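Local structure of prenyltransference for protein (5HC8) at residues I102-I107 with M134-A139; T12-A17 with T183-P188; D86-D91 with E115-A120. The protein joins two molecules of dimethylallyl diphosphate head-to-middle into the branched monoterpene precursor lavandulyl diphosphate, on a fold of the cis-prenyltransferase (undecaprenyl diphosphate synthase) family. All blocks are in the same frame, centred on the assembly; numbering follows the deposited sequence.

Interaction 1: residues I102-I107 with M134-A139; sequences IQFSAI and MHFILA. With SO4 (sulfate ion), chain E.
A beta-alpha-beta crossover closes here: strand 103-107 runs out, helix 115-128 carries the chain back, and strand 135-140 returns parallel to the first at the margin of the six-stranded sheet. Gln103, Ser105 and Ile107 each donate a backbone N-H to the second strand, while Gln103 O and Ser105 O accept from it; the bond from Phe136 N to Gln103 O, 2.7 Å, is nearly straight. Between these bonds, CA-H groups also point at carbonyls, as Ala106 CA does at Leu138 O.

The two faces differ in character. On one, Phe104 turns its edge to the face of Phe136 in an offset edge-to-face pair, ring planes 63° apart and Phe104 CD1 3.6 Å from Phe136 CD2. Phe104 CE1 also meets Leu138 CB at 3.8 Å. Ile49 of helix 34-54 packs on Phe136 and Ala124 of helix 115-128 on Phe104.

On the other face the His135 ring reaches across to the neighbouring strand. CG stands anti to the backbone N (chi1 -160°), and NE2 is hydrogen-bonded to Ser105 OG at 2.8 Å. At another edge of the ring ND1 donates to O1 of a sulfate, again at 2.8 Å, while Ile137 CG1 lies over one face. Further along, Ile107 CG1 touches Ile137 CG2 at 3.6 Å and also Ala139 CB. An alanine in place of His135 would probably leave Ser105 OG without this partner and the sulfate without one of its N-H donors.

With both ring nitrogens engaged in plane, the imidazole is fixed in rotation, and the sulfate, probably from the crystallisation liquor, would be expected to favour its protonated form.

Interaction 2: residues T12-A17 with T183-P188; sequences TPNHVA and TKFPSP. With SO4 (sulfate ion), chain E.
His15, the first residue of strand 15-19 in the parallel sheet, has its imidazole under a proline: Pro188 lies over one face of the ring. Pro188 CB sits 4.0 Å from the ring centroid and only 5° off the normal, a CH-pi contact. The loop, residues 183-188, is the approach to strand 190-193, the next strand of the sheet. His15 holds CG anti to the backbone N, which sends CG toward the loop. There His15 ND1 donates a weak, bent hydrogen bond to Phe185 O, 2.7 Å away at an N-H...O angle of 127°. NE2 is taken by Thr61 OG1 of strand 59-65, and the histidine thus ties the loop to a second strand.

A second CH-pi contact lies nearer solvent. Asn14 CB stands over the Phe185 ring, 4.0 Å from its centroid, and Lys184 CG covers the opposite face. Beyond it, Lys184 N donates to O2 of the same sulfate that His135 binds. Deeper in, Ala17 CB touches Pro188 CG at 4.1 Å. The amide of Asn14 is tilted 36° from the Phe185 ring plane, with Asn14 ND2 3.4 Å from Phe185 CE1.

Interaction 3: residues D86-D91 with E115-A120; sequences DFLRSD and EYLQDA
Leu88 and Ala120 meet where the C-terminal part of helix 74-89 comes against the early turns of helix 115-128, and each has about 64 Å² buried by the other segment. Their CA atoms are 6.2 Å apart, a close approach made possible by the small methyl of Ala120. Leu88 places CG anti to its carbonyl carbon (chi1 -69°), and its CD1 branch does most of the touching: it lies 4.1 Å from Ala120 CB and 4.0 Å from the carbonyl carbon of Ala120.

The same methyl reaches Leu117, one turn earlier on the second helix, with 3.7 Å between Leu88 CD1 and Leu117 CD1. The two leucines cross at about a right angle, so they meet through single methyl groups. Although the Leu117 side chain sets out away from helix 74-89, its CD1 comes back to make this touch.

At the outer margin, NH1 of Arg89 lies 3.4 Å from Ala120 CA and 3.5 Å from Ala120 CB, with CA near the guanidinium plane. This is contact with aliphatic carbon, and no hydrogen bond or salt bridge joins the two segments. A crystal neighbour also touches Arg89, so its pose may owe something to the lattice. Just past Arg89, Ser90 N and Ser90 OG both bond to Asp86 O, from opposite faces of its carbonyl plane.

The contact joins two helices packed against each other on the face of the parallel sheet that bears Phe104 and Phe136. Met81 and Glu85 extend the interface against Leu117 and Ala120, while Tyr116 makes a cation-pi contact with Arg82. Farther in, Phe87 meets Trp45 of helix 34-54 edge-to-face, and the other methyl of Leu88, CD2, packs on Phe104 of strand 103-107.

Overall arrangement
Interaction 1 is the most central of the three, a buried pairing of parallel strands held by a ladder of backbone hydrogen bonds; interaction 2, partly buried, fastens a loop to the same sheet through one histidine and CH-pi contacts. Interaction 3, made by methyl groups, lies farther from the centre yet is buried at its leucines and alanine, with Arg89 exposed at the margin. Helix 115-128 is the connector between the strands of interaction 1, and interactions 1 and 3 touch, Phe104 on Leu88 and Phe136 on Phe87. Interactions 1 and 2 do not touch but share a sulfate, whereas interactions 2 and 3 stand about 24 Å apart between centres, with the middle of the molecule between them.

Interaction 1: residues I102-I107 with M134-A139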
loop_
_atom_site.group_PDB
_atom_site.type_symbol
_atom_site.label_atom_id
_atom_site.label_comp_id
_atom_site.label_asym_id
_atom_site.label_seq_id
_atom_site.Cartn_x
_atom_site.Cartn_y
_atom_site.Cartn_z
ATOM N N ILE A 102 -5.747 9.344 -27.254
ATOM C CA ILE A 102 -5.334 8.575 -26.087
ATOM C C ILE A 102 -4.421 7.436 -26.439
ATOM O O ILE A 102 -4.627 6.771 -27.422
ATOM C CB ILE A 102 -6.581 8.099 -25.356
ATOM C CG1 ILE A 102 -7.129 9.330 -24.634
ATOM C CG2 ILE A 102 -6.271 6.953 -24.386
ATOM C CD1 ILE A 102 -8.592 9.384 -24.862
ATOM N N GLN A 103 -3.399 7.237 -25.628
ATOM C CA GLN A 103 -2.555 6.099 -25.763
ATOM C C GLN A 103 -3.045 5.007 -24.821
ATOM O O GLN A 103 -3.197 5.285 -23.619
ATOM C CB GLN A 103 -1.152 6.456 -25.408
ATOM C CG GLN A 103 -0.595 7.621 -26.195
ATOM C CD GLN A 103 0.780 8.040 -25.679
ATOM O OE1 GLN A 103 1.755 7.330 -25.888
ATOM N NE2 GLN A 103 0.854 9.184 -24.975
ATOM N N PHE A 104 -3.273 3.788 -25.363
ATOM C CA PHE A 104 -3.845 2.679 -24.623
ATOM C C PHE A 104 -2.821 1.592 -24.352
ATOM O O PHE A 104 -2.084 1.215 -25.226
ATOM C CB PHE A 104 -5.063 2.067 -25.302
ATOM C CG PHE A 104 -5.498 0.812 -24.608
ATOM C CD1 PHE A 104 -6.287 0.880 -23.482
ATOM C CD2 PHE A 104 -5.021 -0.426 -25.017
ATOM C CE1 PHE A 104 -6.653 -0.253 -22.791
ATOM C CE2 PHE A 104 -5.359 -1.566 -24.328
ATOM C CZ PHE A 104 -6.177 -1.481 -23.202
ATOM N N SER A 105 -2.688 1.159 -23.095
ATOM C CA SER A 105 -1.914 -0.011 -22.744
ATOM C C SER A 105 -2.701 -0.856 -21.768
ATOM O O SER A 105 -3.563 -0.342 -21.080
ATOM C CB SER A 105 -0.619 0.319 -22.068
ATOM O OG SER A 105 0.192 1.189 -22.777
ATOM N N ALA A 106 -2.412 -2.152 -21.733
ATOM C CA ALA A 106 -2.922 -3.005 -20.691
ATOM C C ALA A 106 -1.726 -3.552 -19.947
ATOM O O ALA A 106 -0.604 -3.796 -20.548
ATOM C CB ALA A 106 -3.851 -4.126 -21.210
ATOM N N ILE A 107 -1.903 -3.648 -18.619
ATOM C CA ILE A 107 -0.902 -4.296 -17.761
ATOM C C ILE A 107 -1.543 -5.459 -17.008
ATOM O O ILE A 107 -2.734 -5.428 -16.706
ATOM C CB ILE A 107 -0.179 -3.350 -16.806
ATOM C CG1 ILE A 107 -1.129 -2.763 -15.749
ATOM C CG2 ILE A 107 0.548 -2.274 -17.617
ATOM C CD1 ILE A 107 -0.376 -1.912 -14.724
ATOM N N MET A 134 -3.241 11.525 -23.505
ATOM C CA MET A 134 -3.115 10.971 -22.175
ATOM C C MET A 134 -2.967 9.489 -22.355
ATOM O O MET A 134 -3.641 8.885 -23.175
ATOM C CB MET A 134 -4.357 11.280 -21.338
ATOM C CG MET A 134 -4.363 10.739 -19.904
ATOM S SD MET A 134 -5.926 10.971 -19.080
ATOM C CE MET A 134 -6.887 9.615 -19.697
ATOM N N HIS A 135 -2.117 8.905 -21.536
ATOM C CA HIS A 135 -2.017 7.465 -21.420
ATOM C C HIS A 135 -3.205 6.932 -20.544
ATOM O O HIS A 135 -3.545 7.513 -19.487
ATOM C CB HIS A 135 -0.643 7.166 -20.821
ATOM C CG HIS A 135 -0.129 5.779 -21.024
ATOM N ND1 HIS A 135 1.122 5.405 -20.585
ATOM C CD2 HIS A 135 -0.658 4.680 -21.613
ATOM C CE1 HIS A 135 1.334 4.143 -20.890
ATOM N NE2 HIS A 135 0.262 3.677 -21.497
ATOM N N PHE A 136 -3.818 5.838 -21.016
ATOM C CA PHE A 136 -4.840 5.086 -20.313
ATOM C C PHE A 136 -4.357 3.658 -20.153
ATOM O O PHE A 136 -4.102 2.964 -21.146
ATOM C CB PHE A 136 -6.132 5.076 -21.116
ATOM C CG PHE A 136 -7.175 4.128 -20.605
ATOM C CD1 PHE A 136 -7.352 3.880 -19.221
ATOM C CD2 PHE A 136 -7.963 3.395 -21.499
ATOM C CE1 PHE A 136 -8.311 2.977 -18.768
ATOM C CE2 PHE A 136 -8.942 2.492 -21.037
ATOM C CZ PHE A 136 -9.125 2.295 -19.672
ATOM N N ILE A 137 -4.129 3.217 -18.908
ATOM C CA ILE A 137 -3.764 1.816 -18.630
ATOM C C ILE A 137 -4.987 1.078 -18.074
ATOM O O ILE A 137 -5.644 1.542 -17.113
ATOM C CB ILE A 137 -2.615 1.709 -17.644
ATOM C CG1 ILE A 137 -1.344 2.206 -18.316
ATOM C CG2 ILE A 137 -2.377 0.246 -17.171
ATOM C CD1 ILE A 137 -0.165 2.429 -17.377
ATOM N N LEU A 138 -5.313 -0.043 -18.707
ATOM C CA LEU A 138 -6.284 -0.980 -18.179
ATOM C C LEU A 138 -5.448 -2.086 -17.520
ATOM O O LEU A 138 -4.714 -2.773 -18.176
ATOM C CB LEU A 138 -7.205 -1.520 -19.259
ATOM C CG LEU A 138 -8.249 -2.510 -18.753
ATOM C CD1 LEU A 138 -9.299 -1.930 -17.817
ATOM C CD2 LEU A 138 -8.905 -3.164 -19.939
ATOM N N ALA A 139 -5.561 -2.201 -16.211
ATOM C CA ALA A 139 -4.903 -3.241 -15.416
ATOM C C ALA A 139 -5.852 -4.419 -15.231
ATOM O O ALA A 139 -6.869 -4.332 -14.561
ATOM C CB ALA A 139 -4.444 -2.662 -14.062
HETATM S S SO4 E . 3.803 7.849 -20.181
HETATM O O1 SO4 E . 2.692 7.332 -19.267
HETATM O O2 SO4 E . 5.250 7.648 -19.763
HETATM O O3 SO4 E . 3.713 7.225 -21.551
HETATM O O4 SO4 E . 3.518 9.313 -20.308
#

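Interaction 2: residues T12-A17 with T183-P188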
loop_
_atom_site.group_PDB
_atom_site.type_symbol
_atom_site.label_atom_id
_atom_site.label_comp_id
_atom_site.label_asym_id
_atom_site.label_seq_id
_atom_site.Cartn_x
_atom_site.Cartn_y
_atom_site.Cartn_z
ATOM N N THR A 12 -2.303 19.377 -10.337
ATOM C CA THR A 12 -2.987 18.368 -11.140
ATOM C C THR A 12 -2.127 17.107 -11.100
ATOM O O THR A 12 -0.985 17.149 -11.505
ATOM C CB THR A 12 -3.078 18.790 -12.604
ATOM O OG1 THR A 12 -3.946 19.903 -12.727
ATOM C CG2 THR A 12 -3.649 17.664 -13.443
ATOM N N PRO A 13 -2.682 15.985 -10.632
ATOM C CA PRO A 13 -1.887 14.747 -10.547
ATOM C C PRO A 13 -1.381 14.288 -11.937
ATOM O O PRO A 13 -2.131 14.282 -12.904
ATOM C CB PRO A 13 -2.879 13.728 -9.960
ATOM C CG PRO A 13 -4.227 14.362 -10.009
ATOM C CD PRO A 13 -4.045 15.846 -10.122
ATOM N N ASN A 14 -0.170 13.791 -12.018
ATOM C CA ASN A 14 0.273 13.160 -13.225
ATOM C C ASN A 14 -0.470 11.822 -13.453
ATOM O O ASN A 14 -0.916 11.525 -14.578
ATOM C CB ASN A 14 1.775 12.882 -13.203
ATOM C CG ASN A 14 2.591 14.149 -13.270
ATOM O OD1 ASN A 14 2.201 15.100 -13.919
ATOM N ND2 ASN A 14 3.664 14.188 -12.543
ATOM N N HIS A 15 -0.510 11.003 -12.412
ATOM C CA HIS A 15 -1.088 9.638 -12.535
ATOM C C HIS A 15 -2.225 9.518 -11.556
ATOM O O HIS A 15 -2.027 9.720 -10.332
ATOM C CB HIS A 15 0.016 8.609 -12.245
ATOM C CG HIS A 15 -0.391 7.178 -12.300
ATOM N ND1 HIS A 15 0.509 6.151 -12.010
ATOM C CD2 HIS A 15 -1.572 6.580 -12.568
ATOM C CE1 HIS A 15 -0.116 4.985 -12.115
ATOM N NE2 HIS A 15 -1.364 5.221 -12.486
ATOM N N VAL A 16 -3.418 9.197 -12.089
ATOM C CA VAL A 16 -4.593 8.869 -11.241
ATOM C C VAL A 16 -4.963 7.409 -11.464
ATOM O O VAL A 16 -5.052 6.988 -12.652
ATOM C CB VAL A 16 -5.822 9.806 -11.544
ATOM C CG1 VAL A 16 -7.066 9.405 -10.704
ATOM C CG2 VAL A 16 -5.436 11.251 -11.248
ATOM N N ALA A 17 -5.196 6.650 -10.371
ATOM C CA ALA A 17 -5.613 5.278 -10.485
ATOM C C ALA A 17 -6.898 5.066 -9.791
ATOM O O ALA A 17 -7.119 5.596 -8.719
ATOM C CB ALA A 17 -4.557 4.294 -9.916
ATOM N N THR A 183 5.463 3.335 -18.104
ATOM C CA THR A 183 5.156 4.733 -17.920
ATOM C C THR A 183 6.295 5.348 -17.230
ATOM O O THR A 183 6.814 4.751 -16.307
ATOM C CB THR A 183 4.216 5.089 -16.741
ATOM O OG1 THR A 183 3.626 3.971 -16.043
ATOM C CG2 THR A 183 3.418 6.209 -17.008
ATOM N N LYS A 184 6.539 6.641 -17.464
ATOM C CA LYS A 184 7.441 7.376 -16.588
ATOM C C LYS A 184 6.738 7.904 -15.309
ATOM O O LYS A 184 7.372 8.488 -14.443
ATOM C CB LYS A 184 8.058 8.576 -17.330
ATOM C CG LYS A 184 7.047 9.694 -17.538
ATOM C CD LYS A 184 7.673 11.090 -17.506
ATOM C CE LYS A 184 8.770 11.197 -18.524
ATOM N NZ LYS A 184 8.222 10.684 -19.810
ATOM N N PHE A 185 5.454 7.680 -15.179
ATOM C CA PHE A 185 4.697 7.985 -13.931
ATOM C C PHE A 185 4.130 6.733 -13.245
ATOM O O PHE A 185 2.962 6.696 -12.985
ATOM C CB PHE A 185 3.579 8.876 -14.297
ATOM C CG PHE A 185 4.022 10.134 -15.043
ATOM C CD1 PHE A 185 4.758 11.126 -14.375
ATOM C CD2 PHE A 185 3.712 10.309 -16.366
ATOM C CE1 PHE A 185 5.139 12.314 -15.034
ATOM C CE2 PHE A 185 4.113 11.487 -17.035
ATOM C CZ PHE A 185 4.819 12.472 -16.369
ATOM N N PRO A 186 5.001 5.784 -12.830
ATOM C CA PRO A 186 4.448 4.486 -12.321
ATOM C C PRO A 186 3.691 4.618 -11.006
ATOM O O PRO A 186 2.724 3.889 -10.761
ATOM C CB PRO A 186 5.691 3.609 -12.134
ATOM C CG PRO A 186 6.810 4.570 -11.858
ATOM C CD PRO A 186 6.459 5.796 -12.763
ATOM N N SER A 187 4.094 5.576 -10.214
ATOM C CA SER A 187 3.465 5.777 -8.929
ATOM C C SER A 187 2.264 6.737 -9.038
ATOM O O SER A 187 2.437 7.930 -9.331
ATOM C CB SER A 187 4.562 6.273 -7.998
ATOM O OG SER A 187 3.884 6.806 -6.871
ATOM N N PRO A 188 1.050 6.267 -8.737
ATOM C CA PRO A 188 -0.053 7.222 -8.732
ATOM C C PRO A 188 0.163 8.321 -7.743
ATOM O O PRO A 188 0.676 8.085 -6.660
ATOM C CB PRO A 188 -1.302 6.386 -8.375
ATOM C CG PRO A 188 -0.839 5.004 -8.235
ATOM C CD PRO A 188 0.635 4.908 -8.340
HETATM S S SO4 E . 3.803 7.849 -20.181
HETATM O O1 SO4 E . 2.692 7.332 -19.267
HETATM O O2 SO4 E . 5.250 7.648 -19.763
HETATM O O3 SO4 E . 3.713 7.225 -21.551
HETATM O O4 SO4 E . 3.518 9.313 -20.308
#

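Interaction 3: residues D86-D91 with E115-A120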
loop_
_atom_site.group_PDB
_atom_site.type_symbol
_atom_site.label_atom_id
_atom_site.label_comp_id
_atom_site.label_asym_id
_atom_site.label_seq_id
_atom_site.Cartn_x
_atom_site.Cartn_y
_atom_site.Cartn_z
ATOM N N ASP A 86 -15.635 -5.991 -25.595
ATOM C CA ASP A 86 -16.515 -5.022 -26.183
ATOM C C ASP A 86 -16.045 -3.602 -25.882
ATOM O O ASP A 86 -16.120 -2.731 -26.766
ATOM C CB ASP A 86 -17.927 -5.280 -25.657
ATOM C CG ASP A 86 -18.920 -4.245 -26.096
ATOM O OD1 ASP A 86 -19.147 -4.129 -27.314
ATOM O OD2 ASP A 86 -19.498 -3.559 -25.226
ATOM N N PHE A 87 -15.574 -3.336 -24.641
ATOM C CA PHE A 87 -15.140 -1.973 -24.274
ATOM C C PHE A 87 -13.951 -1.513 -25.139
ATOM O O PHE A 87 -13.919 -0.377 -25.636
ATOM C CB PHE A 87 -14.817 -1.888 -22.749
ATOM C CG PHE A 87 -13.979 -0.684 -22.366
ATOM C CD1 PHE A 87 -14.563 0.573 -22.191
ATOM C CD2 PHE A 87 -12.621 -0.819 -22.175
ATOM C CE1 PHE A 87 -13.804 1.676 -21.834
ATOM C CE2 PHE A 87 -11.836 0.282 -21.818
ATOM C CZ PHE A 87 -12.422 1.525 -21.655
ATOM N N LEU A 88 -13.007 -2.418 -25.312
ATOM C CA LEU A 88 -11.791 -2.255 -26.080
ATOM C C LEU A 88 -12.089 -2.151 -27.587
ATOM O O LEU A 88 -11.413 -1.418 -28.343
ATOM C CB LEU A 88 -10.838 -3.469 -25.837
ATOM C CG LEU A 88 -10.201 -3.582 -24.449
ATOM C CD1 LEU A 88 -9.347 -4.844 -24.307
ATOM C CD2 LEU A 88 -9.334 -2.368 -24.152
ATOM N N ARG A 89 -13.107 -2.887 -28.008
ATOM C CA ARG A 89 -13.517 -2.845 -29.400
ATOM C C ARG A 89 -14.292 -1.577 -29.832
ATOM O O ARG A 89 -14.039 -1.080 -30.921
ATOM C CB ARG A 89 -14.186 -4.175 -29.794
ATOM C CG ARG A 89 -13.101 -5.198 -30.037
ATOM C CD ARG A 89 -13.587 -6.580 -30.433
ATOM N NE ARG A 89 -12.963 -7.064 -31.665
ATOM C CZ ARG A 89 -11.646 -7.192 -31.916
ATOM N NH1 ARG A 89 -10.723 -6.876 -31.018
ATOM N NH2 ARG A 89 -11.235 -7.638 -33.111
ATOM N N SER A 90 -15.165 -1.034 -28.986
ATOM C CA SER A 90 -15.890 0.171 -29.299
ATOM C C SER A 90 -15.293 1.426 -28.640
ATOM O O SER A 90 -14.659 2.241 -29.292
ATOM C CB SER A 90 -17.347 0.026 -28.880
ATOM O OG SER A 90 -17.401 -0.284 -27.510
ATOM N N ASP A 91 -15.538 1.554 -27.333
ATOM C CA ASP A 91 -15.196 2.755 -26.564
ATOM C C ASP A 91 -13.737 3.102 -26.699
ATOM O O ASP A 91 -13.394 4.245 -26.955
ATOM C CB ASP A 91 -15.546 2.542 -25.093
ATOM C CG ASP A 91 -17.014 2.415 -24.877
ATOM O OD1 ASP A 91 -17.763 2.591 -25.875
ATOM O OD2 ASP A 91 -17.441 2.185 -23.723
ATOM N N GLU A 115 -7.976 -15.705 -25.360
ATOM C CA GLU A 115 -7.249 -15.251 -26.522
ATOM C C GLU A 115 -7.941 -14.073 -27.167
ATOM O O GLU A 115 -7.275 -13.185 -27.664
ATOM C CB GLU A 115 -7.088 -16.360 -27.576
ATOM C CG GLU A 115 -6.210 -17.521 -27.138
ATOM C CD GLU A 115 -4.727 -17.246 -27.295
ATOM O OE1 GLU A 115 -4.351 -16.177 -27.823
ATOM O OE2 GLU A 115 -3.928 -18.123 -26.896
ATOM N N TYR A 116 -9.260 -14.076 -27.210
ATOM C CA TYR A 116 -9.954 -12.984 -27.819
ATOM C C TYR A 116 -9.722 -11.628 -27.132
ATOM O O TYR A 116 -9.856 -10.555 -27.761
ATOM C CB TYR A 116 -11.469 -13.248 -27.864
ATOM C CG TYR A 116 -12.217 -13.338 -26.546
ATOM C CD1 TYR A 116 -12.624 -12.184 -25.853
ATOM C CD2 TYR A 116 -12.570 -14.576 -26.013
ATOM C CE1 TYR A 116 -13.343 -12.272 -24.659
ATOM C CE2 TYR A 116 -13.269 -14.675 -24.827
ATOM C CZ TYR A 116 -13.658 -13.523 -24.147
ATOM O OH TYR A 116 -14.335 -13.666 -22.957
ATOM N N LEU A 117 -9.493 -11.679 -25.821
ATOM C CA LEU A 117 -9.333 -10.460 -25.014
ATOM C C LEU A 117 -7.932 -9.989 -25.193
ATOM O O LEU A 117 -7.680 -8.763 -25.318
ATOM C CB LEU A 117 -9.605 -10.728 -23.543
ATOM C CG LEU A 117 -9.463 -9.504 -22.582
ATOM C CD1 LEU A 117 -10.102 -8.285 -23.154
ATOM C CD2 LEU A 117 -10.199 -9.793 -21.273
ATOM N N GLN A 118 -7.019 -10.948 -25.251
ATOM C CA GLN A 118 -5.659 -10.650 -25.616
ATOM C C GLN A 118 -5.490 -9.993 -26.991
ATOM O O GLN A 118 -4.588 -9.148 -27.197
ATOM C CB GLN A 118 -4.809 -11.884 -25.551
ATOM C CG GLN A 118 -4.710 -12.499 -24.187
ATOM C CD GLN A 118 -3.706 -13.636 -24.192
ATOM O OE1 GLN A 118 -2.582 -13.456 -24.629
ATOM N NE2 GLN A 118 -4.097 -14.799 -23.700
ATOM N N ASP A 119 -6.358 -10.385 -27.915
ATOM C CA ASP A 119 -6.327 -9.856 -29.271
ATOM C C ASP A 119 -6.914 -8.470 -29.277
ATOM O O ASP A 119 -6.417 -7.552 -29.983
ATOM C CB ASP A 119 -7.179 -10.748 -30.217
ATOM C CG ASP A 119 -6.518 -12.103 -30.531
ATOM O OD1 ASP A 119 -5.274 -12.241 -30.339
ATOM O OD2 ASP A 119 -7.265 -13.011 -30.996
ATOM N N ALA A 120 -7.990 -8.300 -28.509
ATOM C CA ALA A 120 -8.597 -6.970 -28.404
ATOM C C ALA A 120 -7.660 -5.897 -27.780
ATOM O O ALA A 120 -7.616 -4.727 -28.224
ATOM C CB ALA A 120 -9.908 -7.061 -27.654
#